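PDB 5JM8: aerobactin synthase IucA from Klebsiella pneumoniae subsp. pneumoniae, which probably uses ATP to activate a citrate carboxylate as an adenylate and join it to an amine in making the siderophore aerobactin. Local coordinates for residues A135-F138 and G139-E142; H399-V402 and D403-H407. All coordinates share one frame; numbering follows the deposited sequence.

Interaction 1 of 2, residues A135-F138 and G139-E142; sequences ALNF and GEAE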
ATOM      1  N   ALA A 135       7.074  14.193   4.248  1.00 11.09           N
ATOM      2  CA  ALA A 135       8.103  13.472   4.982  1.00 14.65           C
ATOM      3  C   ALA A 135       8.807  12.464   4.079  1.00 16.64           C
ATOM      4  O   ALA A 135       8.165  11.701   3.354  1.00 17.63           O
ATOM      5  CB  ALA A 135       7.496  12.773   6.188  1.00 16.76           C
ATOM      6  N   LEU A 136      10.134  12.462   4.142  1.00 15.02           N
ATOM      7  CA  LEU A 136      10.942  11.572   3.320  1.00 13.12           C
ATOM      8  C   LEU A 136      11.076  10.180   3.914  1.00 10.48           C
ATOM      9  O   LEU A 136      11.097  10.018   5.135  1.00 10.54           O
ATOM     10  CB  LEU A 136      12.336  12.165   3.121  1.00 12.84           C
ATOM     11  CG  LEU A 136      12.414  13.513   2.405  1.00 14.20           C
ATOM     12  CD1 LEU A 136      13.856  13.947   2.305  1.00 13.95           C
ATOM     13  CD2 LEU A 136      11.781  13.425   1.033  1.00 15.64           C
ATOM     14  N   ASN A 137      11.169   9.180   3.044  1.00 10.78           N
ATOM     15  CA  ASN A 137      11.513   7.839   3.485  1.00 12.43           C
ATOM     16  C   ASN A 137      13.028   7.694   3.447  1.00 11.19           C
ATOM     17  O   ASN A 137      13.727   8.580   2.958  1.00 11.96           O
ATOM     18  CB  ASN A 137      10.813   6.765   2.632  1.00 10.88           C
ATOM     19  CG  ASN A 137      11.326   6.690   1.194  1.00 23.24           C
ATOM     20  OD1 ASN A 137      12.497   6.934   0.907  1.00 22.24           O
ATOM     21  ND2 ASN A 137      10.434   6.321   0.282  1.00 18.56           N
ATOM     22  N   PHE A 138      13.525   6.573   3.953  1.00 11.38           N
ATOM     23  CA  PHE A 138      14.958   6.349   4.071  1.00 13.81           C
ATOM     24  C   PHE A 138      15.689   6.498   2.741  1.00 14.96           C
ATOM     25  O   PHE A 138      16.714   7.171   2.663  1.00 17.45           O
ATOM     26  CB  PHE A 138      15.210   4.962   4.652  1.00 16.35           C
ATOM     27  CG  PHE A 138      16.657   4.587   4.717  1.00 16.41           C
ATOM     28  CD1 PHE A 138      17.457   5.051   5.745  1.00 17.73           C
ATOM     29  CD2 PHE A 138      17.215   3.759   3.760  1.00 15.50           C
ATOM     30  CE1 PHE A 138      18.790   4.706   5.812  1.00 16.35           C
ATOM     31  CE2 PHE A 138      18.550   3.408   3.823  1.00 12.59           C
ATOM     32  CZ  PHE A 138      19.336   3.882   4.851  1.00 13.62           C
ATOM     33  N   GLY A 139      15.151   5.882   1.695  1.00 14.98           N
ATOM     34  CA  GLY A 139      15.775   5.914   0.385  1.00 11.68           C
ATOM     35  C   GLY A 139      15.828   7.306  -0.222  1.00 13.80           C
ATOM     36  O   GLY A 139      16.825   7.689  -0.831  1.00 12.82           O
ATOM     37  N   GLU A 140      14.746   8.060  -0.062  1.00 11.35           N
ATOM     38  CA  GLU A 140      14.678   9.422  -0.579  1.00 16.96           C
ATOM     39  C   GLU A 140      15.749  10.309   0.050  1.00 15.85           C
ATOM     40  O   GLU A 140      16.435  11.053  -0.648  1.00 13.47           O
ATOM     41  CB  GLU A 140      13.293  10.024  -0.328  1.00 13.44           C
ATOM     42  CG  GLU A 140      12.190   9.427  -1.195  1.00 16.54           C
ATOM     43  CD  GLU A 140      10.813   9.962  -0.852  1.00 21.99           C
ATOM     44  OE1 GLU A 140      10.522  10.136   0.349  1.00 25.76           O
ATOM     45  OE2 GLU A 140      10.024  10.212  -1.786  1.00 23.75           O
ATOM     46  N   ALA A 141      15.886  10.225   1.370  1.00 17.15           N
ATOM     47  CA  ALA A 141      16.854  11.044   2.091  1.00 14.08           C
ATOM     48  C   ALA A 141      18.282  10.682   1.699  1.00 16.45           C
ATOM     49  O   ALA A 141      19.141  11.553   1.591  1.00 17.71           O
ATOM     50  CB  ALA A 141      16.664  10.889   3.594  1.00 11.45           C
ATOM     51  N   GLU A 142      18.527   9.394   1.477  1.00 15.44           N
ATOM     52  CA  GLU A 142      19.872   8.914   1.182  1.00 16.23           C
ATOM     53  C   GLU A 142      20.378   9.386  -0.172  1.00 15.45           C
ATOM     54  O   GLU A 142      21.577   9.349  -0.433  1.00 16.97           O
ATOM     55  CB  GLU A 142      19.918   7.387   1.228  1.00 12.51           C
ATOM     56  CG  GLU A 142      19.843   6.797   2.625  1.00 12.50           C
ATOM     57  CD  GLU A 142      20.990   7.227   3.517  1.00 12.80           C
ATOM     58  OE1 GLU A 142      22.099   7.456   2.997  1.00 16.92           O
ATOM     59  OE2 GLU A 142      20.778   7.340   4.742  1.00 12.74           O
TER
HETATM   60  O   HOH W   1      18.320   8.460   5.080  1.00 12.98           O
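Gly139 lies between the two partners of a capping box, Asn137 and Glu140, its N 3.0 Å from Asn137 OD1 but too poorly angled to bond; a residue without a side chain adds no bulk beside the cap. Glu140 closes the box in both directions. Its N donates to Asn137 OD1 (2.7 Å, 167°), Asn137 standing at the N-cap with CG between its own N and carbonyl carbon (chi1 69°), which swings the short amide over the first turn. In return Asn137 N donates to Glu140 OE1 at 2.9 Å, on the anti side of the carboxylate; the extended glutamate chain reaches back far enough, and its OE1 also lies 3.6 Å from Leu136 CD2. Ala141 N begins the helical bonding to Asn137 O (3.1 Å), its small methyl near Leu136 CD1. Glu142, bent at chi2 (-61°), lays CG over one face of the Phe138 ring, 3.8 Å from the centroid, a CH-pi contact. Its N bonds Phe138 O. Negative charge on Glu140 beside the first turn would probably be steadied by the helix dipole, while the Glu142 carboxylate is fixed in place by three partners: OE1 bonds Thr263, and OE2 forms a salt bridge with Arg446 and accepts from a water shared with Phe138 O.

Interaction 2 of 2, residues H399-V402 and D403-H407; sequences HAWV and DAYCH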
ATOM      1  N   HIS A 399      12.695  24.718  18.428  1.00 13.84           N
ATOM      2  CA  HIS A 399      13.174  24.371  19.759  1.00 14.31           C
ATOM      3  C   HIS A 399      12.808  22.934  20.116  1.00 23.70           C
ATOM      4  O   HIS A 399      13.641  22.178  20.619  1.00 24.68           O
ATOM      5  CB  HIS A 399      12.597  25.327  20.798  1.00 14.50           C
ATOM      6  CG  HIS A 399      13.111  26.728  20.682  1.00 18.79           C
ATOM      7  ND1 HIS A 399      12.509  27.795  21.314  1.00 20.53           N
ATOM      8  CD2 HIS A 399      14.176  27.237  20.017  1.00 21.42           C
ATOM      9  CE1 HIS A 399      13.176  28.901  21.039  1.00 20.90           C
ATOM     10  NE2 HIS A 399      14.193  28.590  20.254  1.00 21.61           N
ATOM     11  N   ALA A 400      11.557  22.568  19.854  1.00 13.38           N
ATOM     12  CA  ALA A 400      11.078  21.215  20.109  1.00 13.07           C
ATOM     13  C   ALA A 400      11.890  20.179  19.337  1.00 13.18           C
ATOM     14  O   ALA A 400      12.228  19.124  19.871  1.00 16.31           O
ATOM     15  CB  ALA A 400       9.611  21.107  19.746  1.00 12.75           C
ATOM     16  N   TRP A 401      12.197  20.482  18.080  1.00 13.89           N
ATOM     17  CA  TRP A 401      12.965  19.566  17.245  1.00 12.94           C
ATOM     18  C   TRP A 401      14.389  19.425  17.783  1.00 13.77           C
ATOM     19  O   TRP A 401      14.922  18.318  17.864  1.00 14.67           O
ATOM     20  CB  TRP A 401      12.981  20.049  15.790  1.00 12.95           C
ATOM     21  CG  TRP A 401      13.363  18.979  14.802  1.00 12.84           C
ATOM     22  CD1 TRP A 401      12.521  18.271  13.994  1.00 12.00           C
ATOM     23  CD2 TRP A 401      14.683  18.494  14.527  1.00 13.05           C
ATOM     24  NE1 TRP A 401      13.236  17.377  13.233  1.00 18.18           N
ATOM     25  CE2 TRP A 401      14.565  17.496  13.541  1.00 14.46           C
ATOM     26  CE3 TRP A 401      15.953  18.811  15.017  1.00 15.04           C
ATOM     27  CZ2 TRP A 401      15.669  16.809  13.039  1.00 12.81           C
ATOM     28  CZ3 TRP A 401      17.046  18.128  14.518  1.00 13.41           C
ATOM     29  CH2 TRP A 401      16.898  17.140  13.539  1.00 12.73           C
ATOM     30  N   VAL A 402      14.997  20.547  18.162  1.00 14.06           N
ATOM     31  CA  VAL A 402      16.359  20.542  18.692  1.00 14.08           C
ATOM     32  C   VAL A 402      16.449  19.842  20.046  1.00 16.57           C
ATOM     33  O   VAL A 402      17.410  19.119  20.311  1.00 20.34           O
ATOM     34  CB  VAL A 402      16.911  21.977  18.837  1.00 15.99           C
ATOM     35  CG1 VAL A 402      18.222  21.980  19.625  1.00 17.63           C
ATOM     36  CG2 VAL A 402      17.119  22.604  17.468  1.00 16.63           C
ATOM     37  N   ASP A 403      15.469  20.074  20.911  1.00 13.98           N
ATOM     38  CA  ASP A 403      15.448  19.423  22.217  1.00 14.66           C
ATOM     39  C   ASP A 403      15.318  17.911  22.083  1.00 14.69           C
ATOM     40  O   ASP A 403      16.004  17.158  22.771  1.00 17.82           O
ATOM     41  CB  ASP A 403      14.302  19.966  23.068  1.00 18.95           C
ATOM     42  CG  ASP A 403      14.472  21.432  23.408  1.00 25.96           C
ATOM     43  OD1 ASP A 403      15.597  21.956  23.251  1.00 31.22           O
ATOM     44  OD2 ASP A 403      13.482  22.059  23.839  1.00 26.92           O
ATOM     45  N   ALA A 404      14.432  17.473  21.195  1.00 14.03           N
ATOM     46  CA  ALA A 404      14.223  16.050  20.958  1.00 13.98           C
ATOM     47  C   ALA A 404      15.449  15.413  20.315  1.00 16.39           C
ATOM     48  O   ALA A 404      15.729  14.235  20.532  1.00 21.60           O
ATOM     49  CB  ALA A 404      13.004  15.837  20.087  1.00 13.87           C
ATOM     50  N   TYR A 405      16.169  16.194  19.517  1.00 13.43           N
ATOM     51  CA  TYR A 405      17.399  15.725  18.888  1.00 13.48           C
ATOM     52  C   TYR A 405      18.444  15.408  19.951  1.00 16.77           C
ATOM     53  O   TYR A 405      19.150  14.405  19.863  1.00 21.10           O
ATOM     54  CB  TYR A 405      17.931  16.771  17.908  1.00 13.49           C
ATOM     55  CG  TYR A 405      19.343  16.509  17.421  1.00 13.79           C
ATOM     56  CD1 TYR A 405      19.582  15.698  16.321  1.00 14.02           C
ATOM     57  CD2 TYR A 405      20.433  17.085  18.058  1.00 15.53           C
ATOM     58  CE1 TYR A 405      20.871  15.462  15.870  1.00 15.66           C
ATOM     59  CE2 TYR A 405      21.725  16.855  17.617  1.00 19.06           C
ATOM     60  CZ  TYR A 405      21.937  16.042  16.522  1.00 19.14           C
ATOM     61  OH  TYR A 405      23.222  15.811  16.080  1.00 20.47           O
ATOM     62  N   CYS A 406      18.532  16.266  20.960  1.00 14.59           N
ATOM     63  CA  CYS A 406      19.465  16.061  22.061  1.00 17.07           C
ATOM     64  C   CYS A 406      19.129  14.801  22.854  1.00 17.13           C
ATOM     65  O   CYS A 406      20.011  14.003  23.169  1.00 18.69           O
ATOM     66  CB  CYS A 406      19.463  17.276  22.991  1.00 21.26           C
ATOM     67  SG  CYS A 406      20.042  18.795  22.223  1.00 23.56           S
ATOM     68  N   HIS A 407      17.851  14.631  23.173  1.00 15.33           N
ATOM     69  CA  HIS A 407      17.403  13.500  23.980  1.00 17.99           C
ATOM     70  C   HIS A 407      17.481  12.171  23.234  1.00 22.43           C
ATOM     71  O   HIS A 407      17.798  11.141  23.829  1.00 20.87           O
ATOM     72  CB  HIS A 407      15.966  13.721  24.455  1.00 18.04           C
ATOM     73  CG  HIS A 407      15.832  14.745  25.539  1.00 20.14           C
ATOM     74  ND1 HIS A 407      15.103  15.905  25.380  1.00 23.18           N
ATOM     75  CD2 HIS A 407      16.320  14.777  26.802  1.00 18.50           C
ATOM     76  CE1 HIS A 407      15.153  16.609  26.497  1.00 23.89           C
ATOM     77  NE2 HIS A 407      15.885  15.947  27.375  1.00 20.66           N
TER
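The Trp401 six-membered ring and the Tyr405 ring lie nearly parallel, their planes 13° apart, yet they are slid so far past one another that they barely overlap and the centroids stand 5.9 Å apart. What touches is the corner of the indole: Trp401 CZ3 comes 3.8 Å from Tyr405 CB and 3.9 Å from Tyr405 CD1, in an oblique approach to both rings. At the edge of the phenol ring, near its plane, lies Val402 O. Both side chains have CG opposite the backbone N (chi1 -162° for Trp401, 168° for Tyr405), so two residues one turn apart send their rings out along the same flank. The large indole fills space against Leu379 and Val383 of helix 378-390, and Tyr405 carries its hydroxyl to a weak hydrogen bond with Thr491.

All this sits on the long alpha-helix 394-420, whose i to i+4 ladder runs from Asp403 N to His399 O (2.8 Å) through to Cys406 N and Val402 O (3.1 Å). Different flanks meet different neighbours. Ala400 packs on Ala317 of the second subunit, where a small methyl suits close approach, and Ala404 meets Pro440 of strand 440-445. Val402 is turned to Leu498 of helix 475-500, its CG1 4.5 Å from Cys406 SG, a loose apolar contact.

Asp403 and His399 face helix 506-521, touching Leu516 and Leu509 there. Asp403 folds its carboxylate back beside its own backbone N, putting OD2 3.2 Å from His399 O, two acceptors that cannot bond each other; the salt bridge from OD2 to Arg512 probably offsets that crowding. His399 NE2 is hydrogen-bonded to Asp504.

Interaction 1 comes first along the chain and lies nearer the nucleotide; interaction 2 follows much later, on helix 394-420. Their centres are 20 Å apart and their nearest atoms about 10 Å, so they do not touch. The side chain of Glu142 is about 7 Å from the bound ATP and about 9 Å from the magnesium ion, whereas that of Tyr405 is about 11 Å from ATP. Strands 431-435 and 440-445, neighbours in one mixed sheet, touch both contacts: Phe138 and Glu142 rest on Leu432 of the first strand, Trp401 and Ala404 on Pro440 of the second. That sheet therefore connects the short capped helix beside the ATP site with helix 394-420.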